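Local structure of putative NADH dehydrogenase/NAD(P)H nitroreductase (Bacteroides thetaiotaomicron VPI-5482, 3KWK) at residues S47-R52 / S94-L99; M43-G48 / C101-Q106; L37-G42 / W54-V59. The protein is probably an FMN-dependent oxidoreductase of the nitroreductase family, holding flavin mononucleotide where the two subunits of its dimer meet. All coordinates share one frame; numbering follows the deposited sequence. Where two conformers were deposited one is given.

All three contacts gather round the connection between helix 32-43 and strand 54-59. Interaction 3 pairs that helix with that strand through buried apolar side chains and the bare backbone of G42, and interaction 2 sets the loop that follows the helix on 101-106 of helix 97-114, again buried and almost wholly alanine. Interaction 1 takes the same loop further, over S47 and G48, to the start of helix 97-114; it lies farther from the centre of the chain, has the exposed K49 at its margin, and mixes ring packing with a water bridge. Interactions 1 and 2 both touch FMN, whereas W54 of interaction 3 packs against M43, A45 and S47 of the loop.

Interaction 1: residues S47-R52 / S94-L99; sequences SGKDVR and SFYWYL. With FMN (flavin mononucleotide), chain B.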
loop_
_atom_site.group_PDB
_atom_site.type_symbol
_atom_site.label_atom_id
_atom_site.label_comp_id
_atom_site.label_asym_id
_atom_site.label_seq_id
_atom_site.Cartn_x
_atom_site.Cartn_y
_atom_site.Cartn_z
ATOM N N SER A 47 -2.545 0.187 9.792
ATOM C CA SER A 47 -2.759 1.589 10.183
ATOM C C SER A 47 -1.899 1.985 11.350
ATOM O O SER A 47 -1.930 1.263 12.339
ATOM C CB SER A 47 -4.228 1.777 10.589
ATOM O OG SER A 47 -4.508 3.126 10.966
ATOM N N GLY A 48 -1.110 3.050 11.217
ATOM C CA GLY A 48 -0.316 3.543 12.330
ATOM C C GLY A 48 -1.149 3.770 13.588
ATOM O O GLY A 48 -2.155 4.483 13.543
ATOM N N LYS A 49 -0.746 3.110 14.684
ATOM C CA LYS A 49 -1.445 3.122 15.971
ATOM C C LYS A 49 -2.902 2.679 15.879
ATOM O O LYS A 49 -3.712 2.964 16.768
ATOM C CB LYS A 49 -1.321 4.496 16.618
ATOM C CG LYS A 49 0.154 4.957 16.789
ATOM C CD LYS A 49 0.890 4.257 17.946
ATOM C CE LYS A 49 2.341 4.759 18.051
ATOM N NZ LYS A 49 3.220 3.882 18.882
ATOM N N ASP A 50 -3.222 1.978 14.806
ATOM C CA ASP A 50 -4.573 1.505 14.533
ATOM C C ASP A 50 -5.628 2.591 14.602
ATOM O O ASP A 50 -6.773 2.391 15.032
ATOM C CB ASP A 50 -4.940 0.298 15.430
ATOM C CG ASP A 50 -6.049 -0.546 14.855
ATOM O OD1 ASP A 50 -6.328 -0.424 13.650
ATOM O OD2 ASP A 50 -6.711 -1.329 15.618
ATOM N N VAL A 51 -5.286 3.768 14.091
ATOM C CA VAL A 51 -6.218 4.870 14.059
ATOM C C VAL A 51 -7.325 4.662 13.021
ATOM O O VAL A 51 -8.472 5.073 13.239
ATOM C CB VAL A 51 -5.488 6.172 13.753
ATOM C CG1 VAL A 51 -6.446 7.344 13.493
ATOM C CG2 VAL A 51 -4.516 6.550 14.880
ATOM N N ARG A 52 -6.985 4.064 11.880
ATOM C CA ARG A 52 -7.953 3.852 10.824
ATOM C C ARG A 52 -8.498 5.177 10.304
ATOM O O ARG A 52 -9.696 5.406 10.302
ATOM C CB ARG A 52 -9.065 2.888 11.213
ATOM C CG ARG A 52 -8.546 1.599 11.895
ATOM C CD ARG A 52 -9.666 0.711 12.381
ATOM N NE ARG A 52 -9.099 -0.357 13.188
ATOM C CZ ARG A 52 -9.810 -1.320 13.772
ATOM N NH1 ARG A 52 -11.110 -1.356 13.639
ATOM N NH2 ARG A 52 -9.186 -2.249 14.490
ATOM N N SER A 94 -4.556 11.401 12.471
ATOM C CA SER A 94 -3.301 10.698 12.240
ATOM C C SER A 94 -2.337 11.411 11.315
ATOM O O SER A 94 -2.701 11.804 10.203
ATOM C CB SER A 94 -3.584 9.350 11.607
ATOM O OG SER A 94 -2.375 8.682 11.294
ATOM N N PHE A 95 -1.101 11.558 11.755
ATOM C CA PHE A 95 -0.036 12.046 10.847
ATOM C C PHE A 95 0.555 10.916 9.987
ATOM O O PHE A 95 1.459 11.158 9.192
ATOM C CB PHE A 95 1.056 12.842 11.580
ATOM C CG PHE A 95 1.742 12.106 12.729
ATOM C CD1 PHE A 95 2.650 11.101 12.452
ATOM C CD2 PHE A 95 1.502 12.437 14.046
ATOM C CE1 PHE A 95 3.297 10.398 13.457
ATOM C CE2 PHE A 95 2.139 11.768 15.043
ATOM C CZ PHE A 95 3.042 10.719 14.736
ATOM N N TYR A 96 0.036 9.699 10.145
ATOM C CA TYR A 96 0.390 8.620 9.229
ATOM C C TYR A 96 -0.618 8.501 8.104
ATOM O O TYR A 96 -0.532 7.567 7.337
ATOM C CB TYR A 96 0.422 7.281 9.953
ATOM C CG TYR A 96 1.294 7.149 11.164
ATOM C CD1 TYR A 96 2.658 7.021 11.049
ATOM C CD2 TYR A 96 0.740 7.033 12.418
ATOM C CE1 TYR A 96 3.445 6.854 12.167
ATOM C CE2 TYR A 96 1.508 6.825 13.536
ATOM C CZ TYR A 96 2.844 6.721 13.416
ATOM O OH TYR A 96 3.578 6.492 14.567
ATOM N N TRP A 97 -1.579 9.432 7.993
ATOM C CA TRP A 97 -2.736 9.220 7.144
ATOM C C TRP A 97 -2.357 8.816 5.745
ATOM O O TRP A 97 -2.994 7.980 5.177
ATOM C CB TRP A 97 -3.700 10.429 7.146
ATOM C CG TRP A 97 -3.152 11.641 6.464
ATOM C CD1 TRP A 97 -2.443 12.670 7.033
ATOM C CD2 TRP A 97 -3.294 11.972 5.084
ATOM N NE1 TRP A 97 -2.100 13.600 6.093
ATOM C CE2 TRP A 97 -2.590 13.188 4.869
ATOM C CE3 TRP A 97 -3.876 11.337 4.006
ATOM C CZ2 TRP A 97 -2.477 13.751 3.610
ATOM C CZ3 TRP A 97 -3.794 11.943 2.738
ATOM C CH2 TRP A 97 -3.108 13.137 2.568
ATOM N N TYR A 98 -1.355 9.490 5.152
ATOM C CA TYR A 98 -1.014 9.279 3.727
ATOM C C TYR A 98 -0.288 7.938 3.517
ATOM O O TYR A 98 -0.263 7.418 2.423
ATOM C CB TYR A 98 -0.194 10.434 3.170
ATOM C CG TYR A 98 0.972 10.896 3.989
ATOM C CD1 TYR A 98 0.809 11.817 5.010
ATOM C CD2 TYR A 98 2.246 10.436 3.751
ATOM C CE1 TYR A 98 1.900 12.249 5.796
ATOM C CE2 TYR A 98 3.345 10.876 4.497
ATOM C CZ TYR A 98 3.152 11.770 5.537
ATOM O OH TYR A 98 4.225 12.221 6.267
ATOM N N LEU A 99 0.280 7.386 4.567
ATOM C CA LEU A 99 0.888 6.043 4.523
ATOM C C LEU A 99 -0.213 4.988 4.636
ATOM O O LEU A 99 -0.332 4.118 3.785
ATOM C CB LEU A 99 1.954 5.901 5.627
ATOM C CG LEU A 99 3.023 7.036 5.727
ATOM C CD1 LEU A 99 3.933 6.806 6.972
ATOM C CD2 LEU A 99 3.830 7.106 4.399
HETATM N N1 FMN B . 3.404 -1.683 14.573
HETATM C C2 FMN B . 4.445 -1.760 15.452
HETATM O O2 FMN B . 4.515 -2.736 16.220
HETATM N N3 FMN B . 5.404 -0.761 15.499
HETATM C C4 FMN B . 5.358 0.350 14.683
HETATM O O4 FMN B . 6.266 1.236 14.754
HETATM C C4A FMN B . 4.289 0.426 13.788
HETATM N N5 FMN B . 4.158 1.524 12.948
HETATM C C5A FMN B . 3.230 1.516 11.943
HETATM C C6 FMN B . 3.231 2.565 11.011
HETATM C C7 FMN B . 2.324 2.528 9.963
HETATM C C7M FMN B . 2.282 3.643 8.904
HETATM C C8 FMN B . 1.421 1.492 9.823
HETATM C C8M FMN B . 0.465 1.511 8.657
HETATM C C9 FMN B . 1.412 0.469 10.755
HETATM C C9A FMN B . 2.321 0.469 11.824
HETATM N N10 FMN B . 2.318 -0.534 12.796
HETATM C C10 FMN B . 3.325 -0.587 13.717
HETATM C "C1'" FMN B . 1.333 -1.641 12.711
HETATM C "C2'" FMN B . -0.034 -1.191 13.220
HETATM O "O2'" FMN B . -0.029 -1.040 14.643
HETATM C "C3'" FMN B . -1.152 -2.143 12.748
HETATM O "O3'" FMN B . -1.266 -2.109 11.325
HETATM C "C4'" FMN B . -2.539 -1.773 13.347
HETATM O "O4'" FMN B . -2.511 -1.999 14.763
HETATM C "C5'" FMN B . -3.694 -2.546 12.706
HETATM O "O5'" FMN B . -3.435 -3.923 12.964
HETATM P P FMN B . -3.295 -4.997 11.746
HETATM O O1P FMN B . -2.043 -4.628 10.928
HETATM O O2P FMN B . -3.128 -6.299 12.560
HETATM O O3P FMN B . -4.544 -4.973 10.889
HETATM O O HOH W 1 -2.790 6.188 11.521
#
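The CA atoms of G48 and Y96, 6.0 Å apart, are the nearest pair across the segments, where the loop 47-52 turns past the head of helix 97-114. Y96 is the N-cap residue of that helix, and S94 before it forms an ST turn, its OG accepting from Y96 N at 2.9 Å. This loop and helix start make part of the wall of an FMN site at the dimer interface, in keeping with the nitroreductase fold.

The Y96 ring carries the contact. Its CD2 comes within 3.6 Å of G48 CA, so the ring leans on bare backbone. The K49 chain, bent at chi2 (-76°), passes the CE2 and OH end of Y96 at a slant, K49 CG meeting Y96 CE2 at 4.0 Å; the Y96 hydroxyl is hydrogen-bonded to Y127 of the second subunit, and K49 makes a cation-pi contact with Y74 of that subunit. Farther along the loop, V51 CG1 lies against S94 CB. No direct hydrogen bond joins the segments, but a water donates to G48 O at 2.7 Å and accepts from S94 OG, which thus both gives and takes a bond.

On the flavin side, G48 N lies 3.3 Å from FMN C8, and D50 lies along the ribityl chain, its OD1 beside C5'. R52 grips the D50 carboxylate side-on, R52 NE to D50 OD1 at 2.8 Å and nearly straight (176°), NH2 to the syn lone pair of OD2. With an alanine in place of D50, R52 is likely to lose the carboxylate that pairs with its charge and fixes its guanidinium, and C5' of FMN its neighbour OD1. Within the same loop, S47 OG, also hydrogen-bonded to D100, accepts from R52 N at 2.8 Å.

Interaction 2: residues M43-G48 / C101-Q106; sequences MSAPSG and CSAAAQ. With FMN (flavin mononucleotide), chain B.
A45 and A103 bury equal areas, the largest in this contact, and A104 comes next: three alanines bring the loop 43-48 against helix 97-114. The CA atoms of A45 and A104 are only 5.0 Å apart, a spacing that side chains no larger than a methyl make possible.

The A45 methyl points toward the helix and settles on its backbone between A103 and A104. A45 CB lies 3.6 Å from A104 N and is nearly as close to A104 CA, while the two helix methyls stand beside it, A103 CB at 4.0 Å and A104 CB at 4.1 Å. It therefore meets main chain as much as side chain, and the contact is purely van der Waals. P46 extends it along the loop: its CG and CD rest on the A103 methyl, P46 CD 4.0 Å from A103 CB. That methyl thus touches both loop residues.

Two loop carbonyls face the second subunit: A45 O accepts from K164 NZ of that subunit, and S44 O accepts from its R19.

The other side of P46 serves the cofactor. P46 CB lies 3.3 Å from FMN O3', and the next residue gives that same oxygen a hydrogen bond from S47 N, at 3.0 Å with an N-H...O angle of 160°. One face of the loop is thus fitted to the helix while its far side meets the ribityl chain, as suits the FMN site between subunits of a nitroreductase-type dimer.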
loop_
_atom_site.group_PDB
_atom_site.type_symbol
_atom_site.label_atom_id
_atom_site.label_comp_id
_atom_site.label_asym_id
_atom_site.label_seq_id
_atom_site.Cartn_x
_atom_site.Cartn_y
_atom_site.Cartn_z
HETATM N N MSE A 43 -10.441 -0.835 3.696
HETATM C CA MSE A 43 -10.508 -0.717 5.162
HETATM C C MSE A 43 -9.676 -1.783 5.901
HETATM O O MSE A 43 -9.405 -1.612 7.088
HETATM C CB MSE A 43 -11.958 -0.707 5.625
HETATM C CG MSE A 43 -12.600 0.665 5.359
HETATM SE SE MSE A 43 -14.468 0.893 5.748
HETATM C CE MSE A 43 -15.056 -0.720 4.923
ATOM N N SER A 44 -9.200 -2.823 5.194
ATOM C CA SER A 44 -8.409 -3.925 5.817
ATOM C C SER A 44 -6.932 -3.597 5.874
ATOM O O SER A 44 -6.163 -4.388 6.411
ATOM C CB SER A 44 -8.588 -5.204 5.016
ATOM O OG SER A 44 -9.974 -5.544 4.949
ATOM N N ALA A 45 -6.546 -2.437 5.362
ATOM C CA ALA A 45 -5.149 -1.996 5.448
ATOM C C ALA A 45 -4.589 -1.939 6.887
ATOM O O ALA A 45 -5.319 -1.757 7.886
ATOM C CB ALA A 45 -5.009 -0.580 4.823
ATOM N N PRO A 46 -3.250 -2.037 6.999
ATOM C CA PRO A 46 -2.629 -1.758 8.283
ATOM C C PRO A 46 -2.772 -0.242 8.551
ATOM O O PRO A 46 -3.081 0.513 7.621
ATOM C CB PRO A 46 -1.161 -2.123 8.060
ATOM C CG PRO A 46 -0.953 -1.948 6.570
ATOM C CD PRO A 46 -2.255 -2.414 5.969
ATOM N N SER A 47 -2.545 0.187 9.792
ATOM C CA SER A 47 -2.759 1.589 10.183
ATOM C C SER A 47 -1.899 1.985 11.350
ATOM O O SER A 47 -1.930 1.263 12.339
ATOM C CB SER A 47 -4.228 1.777 10.589
ATOM O OG SER A 47 -4.508 3.126 10.966
ATOM N N GLY A 48 -1.110 3.050 11.217
ATOM C CA GLY A 48 -0.316 3.543 12.330
ATOM C C GLY A 48 -1.149 3.770 13.588
ATOM O O GLY A 48 -2.155 4.483 13.543
ATOM N N CYS A 101 -3.318 5.387 4.067
ATOM C CA CYS A 101 -4.211 5.488 2.910
ATOM C C CYS A 101 -3.554 4.950 1.646
ATOM O O CYS A 101 -4.263 4.521 0.707
ATOM C CB CYS A 101 -4.644 6.924 2.689
ATOM S SG CYS A 101 -5.788 7.514 3.951
ATOM N N SER A 102 -2.220 5.006 1.542
ATOM C CA SER A 102 -1.523 4.359 0.402
ATOM C C SER A 102 -1.664 2.840 0.483
ATOM O O SER A 102 -1.868 2.172 -0.547
ATOM C CB SER A 102 -0.045 4.715 0.475
ATOM O OG SER A 102 0.163 6.065 0.100
ATOM N N ALA A 103 -1.566 2.276 1.693
ATOM C CA ALA A 103 -1.796 0.838 1.848
ATOM C C ALA A 103 -3.279 0.480 1.502
ATOM O O ALA A 103 -3.534 -0.513 0.840
ATOM C CB ALA A 103 -1.407 0.367 3.285
ATOM N N ALA A 104 -4.209 1.352 1.908
ATOM C CA ALA A 104 -5.639 1.163 1.614
ATOM C C ALA A 104 -5.849 1.222 0.104
ATOM O O ALA A 104 -6.569 0.394 -0.478
ATOM C CB ALA A 104 -6.532 2.214 2.313
ATOM N N ALA A 105 -5.220 2.205 -0.533
ATOM C CA ALA A 105 -5.372 2.339 -1.963
ATOM C C ALA A 105 -4.840 1.110 -2.684
ATOM O O ALA A 105 -5.455 0.659 -3.648
ATOM C CB ALA A 105 -4.656 3.610 -2.457
ATOM N N GLN A 106 -3.720 0.568 -2.218
ATOM C CA GLN A 106 -3.131 -0.592 -2.885
ATOM C C GLN A 106 -4.067 -1.792 -2.710
ATOM O O GLN A 106 -4.273 -2.587 -3.646
ATOM C CB GLN A 106 -1.745 -0.953 -2.322
ATOM C CG GLN A 106 -1.105 -2.222 -2.897
ATOM C CD GLN A 106 -0.867 -2.189 -4.376
ATOM O OE1 GLN A 106 -1.106 -1.155 -5.037
ATOM N NE2 GLN A 106 -0.361 -3.303 -4.925
HETATM N N1 FMN B . 3.404 -1.683 14.573
HETATM C C2 FMN B . 4.445 -1.760 15.452
HETATM O O2 FMN B . 4.515 -2.736 16.220
HETATM N N3 FMN B . 5.404 -0.761 15.499
HETATM C C4 FMN B . 5.358 0.350 14.683
HETATM O O4 FMN B . 6.266 1.236 14.754
HETATM C C4A FMN B . 4.289 0.426 13.788
HETATM N N5 FMN B . 4.158 1.524 12.948
HETATM C C5A FMN B . 3.230 1.516 11.943
HETATM C C6 FMN B . 3.231 2.565 11.011
HETATM C C7 FMN B . 2.324 2.528 9.963
HETATM C C7M FMN B . 2.282 3.643 8.904
HETATM C C8 FMN B . 1.421 1.492 9.823
HETATM C C8M FMN B . 0.465 1.511 8.657
HETATM C C9 FMN B . 1.412 0.469 10.755
HETATM C C9A FMN B . 2.321 0.469 11.824
HETATM N N10 FMN B . 2.318 -0.534 12.796
HETATM C C10 FMN B . 3.325 -0.587 13.717
HETATM C "C1'" FMN B . 1.333 -1.641 12.711
HETATM C "C2'" FMN B . -0.034 -1.191 13.220
HETATM O "O2'" FMN B . -0.029 -1.040 14.643
HETATM C "C3'" FMN B . -1.152 -2.143 12.748
HETATM O "O3'" FMN B . -1.266 -2.109 11.325
HETATM C "C4'" FMN B . -2.539 -1.773 13.347
HETATM O "O4'" FMN B . -2.511 -1.999 14.763
HETATM C "C5'" FMN B . -3.694 -2.546 12.706
HETATM O "O5'" FMN B . -3.435 -3.923 12.964
HETATM P P FMN B . -3.295 -4.997 11.746
HETATM O O1P FMN B . -2.043 -4.628 10.928
HETATM O O2P FMN B . -3.128 -6.299 12.560
HETATM O O3P FMN B . -4.544 -4.973 10.889
#

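Interaction 3: residues L37-G42 / W54-V59; sequences LMLRAG and WEFVVV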
loop_
_atom_site.group_PDB
_atom_site.type_symbol
_atom_site.label_atom_id
_atom_site.label_comp_id
_atom_site.label_asym_id
_atom_site.label_seq_id
_atom_site.Cartn_x
_atom_site.Cartn_y
_atom_site.Cartn_z
ATOM N N LEU A 37 -16.886 -4.777 -1.974
ATOM C CA LEU A 37 -15.695 -5.554 -1.644
ATOM C C LEU A 37 -14.403 -4.753 -1.802
ATOM O O LEU A 37 -13.461 -4.925 -1.034
ATOM C CB LEU A 37 -15.678 -6.861 -2.449
ATOM C CG LEU A 37 -16.616 -7.951 -1.923
ATOM C CD1 LEU A 37 -16.870 -9.043 -3.005
ATOM C CD2 LEU A 37 -16.055 -8.580 -0.643
HETATM N N MSE A 38 -14.344 -3.886 -2.804
HETATM C CA MSE A 38 -13.171 -2.984 -2.945
HETATM C C MSE A 38 -13.046 -2.112 -1.683
HETATM O O MSE A 38 -11.950 -1.911 -1.181
HETATM C CB MSE A 38 -13.309 -2.119 -4.207
HETATM C CG MSE A 38 -13.127 -2.905 -5.433
HETATM SE SE MSE A 38 -13.639 -1.870 -7.067
HETATM C CE MSE A 38 -12.268 -0.718 -6.866
ATOM N N LEU A 39 -14.145 -1.529 -1.213
ATOM C CA LEU A 39 -14.127 -0.687 -0.002
ATOM C C LEU A 39 -13.723 -1.497 1.236
ATOM O O LEU A 39 -12.899 -1.021 2.044
ATOM C CB LEU A 39 -15.502 -0.018 0.178
ATOM C CG LEU A 39 -15.865 0.996 -0.931
ATOM C CD1 LEU A 39 -17.355 1.311 -0.890
ATOM C CD2 LEU A 39 -15.083 2.261 -0.804
ATOM N N ARG A 40 -14.269 -2.701 1.383
ATOM C CA ARG A 40 -13.878 -3.569 2.477
ATOM C C ARG A 40 -12.397 -3.896 2.415
ATOM O O ARG A 40 -11.722 -3.957 3.456
ATOM C CB ARG A 40 -14.711 -4.842 2.445
ATOM C CG ARG A 40 -14.464 -5.830 3.549
ATOM C CD ARG A 40 -15.454 -6.969 3.401
ATOM N NE ARG A 40 -16.650 -6.769 4.231
ATOM C CZ ARG A 40 -17.687 -5.989 3.906
ATOM N NH1 ARG A 40 -17.711 -5.338 2.748
ATOM N NH2 ARG A 40 -18.718 -5.867 4.738
ATOM N N ALA A 41 -11.874 -4.097 1.198
ATOM C CA ALA A 41 -10.472 -4.328 1.027
ATOM C C ALA A 41 -9.625 -3.111 1.513
ATOM O O ALA A 41 -8.658 -3.250 2.289
ATOM C CB ALA A 41 -10.101 -4.687 -0.457
ATOM N N GLY A 42 -10.034 -1.921 1.073
ATOM C CA GLY A 42 -9.380 -0.685 1.513
ATOM C C GLY A 42 -9.323 -0.558 3.032
ATOM O O GLY A 42 -8.266 -0.226 3.588
ATOM N N TRP A 54 -8.735 6.504 7.378
ATOM C CA TRP A 54 -9.292 6.563 6.017
ATOM C C TRP A 54 -10.753 6.948 5.946
ATOM O O TRP A 54 -11.544 6.619 6.833
ATOM C CB TRP A 54 -9.055 5.258 5.283
ATOM C CG TRP A 54 -9.282 4.067 6.129
ATOM C CD1 TRP A 54 -10.450 3.656 6.654
ATOM C CD2 TRP A 54 -8.278 3.181 6.629
ATOM N NE1 TRP A 54 -10.278 2.533 7.423
ATOM C CE2 TRP A 54 -8.932 2.246 7.454
ATOM C CE3 TRP A 54 -6.890 3.104 6.479
ATOM C CZ2 TRP A 54 -8.244 1.180 8.061
ATOM C CZ3 TRP A 54 -6.221 2.070 7.091
ATOM C CH2 TRP A 54 -6.889 1.159 7.904
ATOM N N GLU A 55 -11.088 7.659 4.887
ATOM C CA GLU A 55 -12.438 8.015 4.487
ATOM C C GLU A 55 -12.518 7.821 2.982
ATOM O O GLU A 55 -11.619 8.276 2.261
ATOM C CB GLU A 55 -12.741 9.490 4.875
ATOM C CG GLU A 55 -12.649 9.805 6.386
ATOM C CD GLU A 55 -13.774 9.219 7.243
ATOM O OE1 GLU A 55 -14.827 8.785 6.738
ATOM O OE2 GLU A 55 -13.556 9.180 8.478
ATOM N N PHE A 56 -13.588 7.169 2.493
ATOM C CA PHE A 56 -13.706 6.909 1.067
ATOM C C PHE A 56 -14.927 7.607 0.498
ATOM O O PHE A 56 -16.030 7.499 1.052
ATOM C CB PHE A 56 -13.851 5.404 0.817
ATOM C CG PHE A 56 -12.738 4.601 1.444
ATOM C CD1 PHE A 56 -11.528 4.454 0.779
ATOM C CD2 PHE A 56 -12.868 4.081 2.719
ATOM C CE1 PHE A 56 -10.483 3.745 1.357
ATOM C CE2 PHE A 56 -11.826 3.400 3.308
ATOM C CZ PHE A 56 -10.645 3.225 2.633
ATOM N N VAL A 57 -14.742 8.318 -0.604
ATOM C CA VAL A 57 -15.883 8.937 -1.309
ATOM C C VAL A 57 -16.051 8.136 -2.599
ATOM O O VAL A 57 -15.173 8.102 -3.435
ATOM C CB VAL A 57 -15.708 10.428 -1.586
ATOM C CG1 VAL A 57 -16.956 11.066 -2.230
ATOM C CG2 VAL A 57 -15.328 11.203 -0.315
ATOM N N VAL A 58 -17.210 7.504 -2.733
ATOM C CA VAL A 58 -17.569 6.776 -3.938
ATOM C C VAL A 58 -18.314 7.739 -4.828
ATOM O O VAL A 58 -19.368 8.210 -4.444
ATOM C CB VAL A 58 -18.479 5.565 -3.617
ATOM C CG1 VAL A 58 -18.874 4.870 -4.953
ATOM C CG2 VAL A 58 -17.768 4.651 -2.589
ATOM N N VAL A 59 -17.748 8.072 -5.985
ATOM C CA VAL A 59 -18.329 9.081 -6.858
ATOM C C VAL A 59 -18.944 8.375 -8.080
ATOM O O VAL A 59 -18.223 7.736 -8.859
ATOM C CB VAL A 59 -17.317 10.141 -7.324
ATOM C CG1 VAL A 59 -17.982 11.159 -8.270
ATOM C CG2 VAL A 59 -16.690 10.905 -6.099
#
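L39, F56 and V58 supply the apolar contacts that lay helix 37-42 along strand 54-59. The two elements run nearly antiparallel, at 163° between their N-to-C directions, and their axes come within 10.2 Å, a helix packed on a sheet in the alpha-beta fold of the nitroreductase family.

Methyl contacts come first. L39 leaves the helix to one side, with CG anti to the carbonyl carbon (chi1 -66°) and an extended outer bond (chi2 164°), which brings its two methyls to the strand. L39 CD2 lies 3.7 Å from F56 CB, just where the ring begins, and the two side chains run alongside one another, pointing opposite ways. L39 CD1 reaches V58 CG2 at 3.8 Å, so the fork of the leucine is shared between two strand residues that are two apart and point toward the helix. I85 of strand 83-90 also packs on L39.

A ring-to-backbone contact follows. The F56 ring spans the gap, its CZ 4.0 Å from G42 C. Since G42 has no side chain, the far end of the ring can approach the main chain of the helix; I108 of helix 97-114 and V87 of strand 83-90 also touch this phenylalanine.

Polar interactions belong to other directions. E55 forms a salt bridge with K169 of the second subunit, and residues 56-58 pair in a parallel ladder with a strand of that subunit, which carries the sheet across the dimer interface.

Between helix and strand there is no hydrogen bond or charge pair, so this buried face is held by shape and by the exclusion of water, while the strand's backbone bonds go to strand 83-90 and to the ladder with the second subunit.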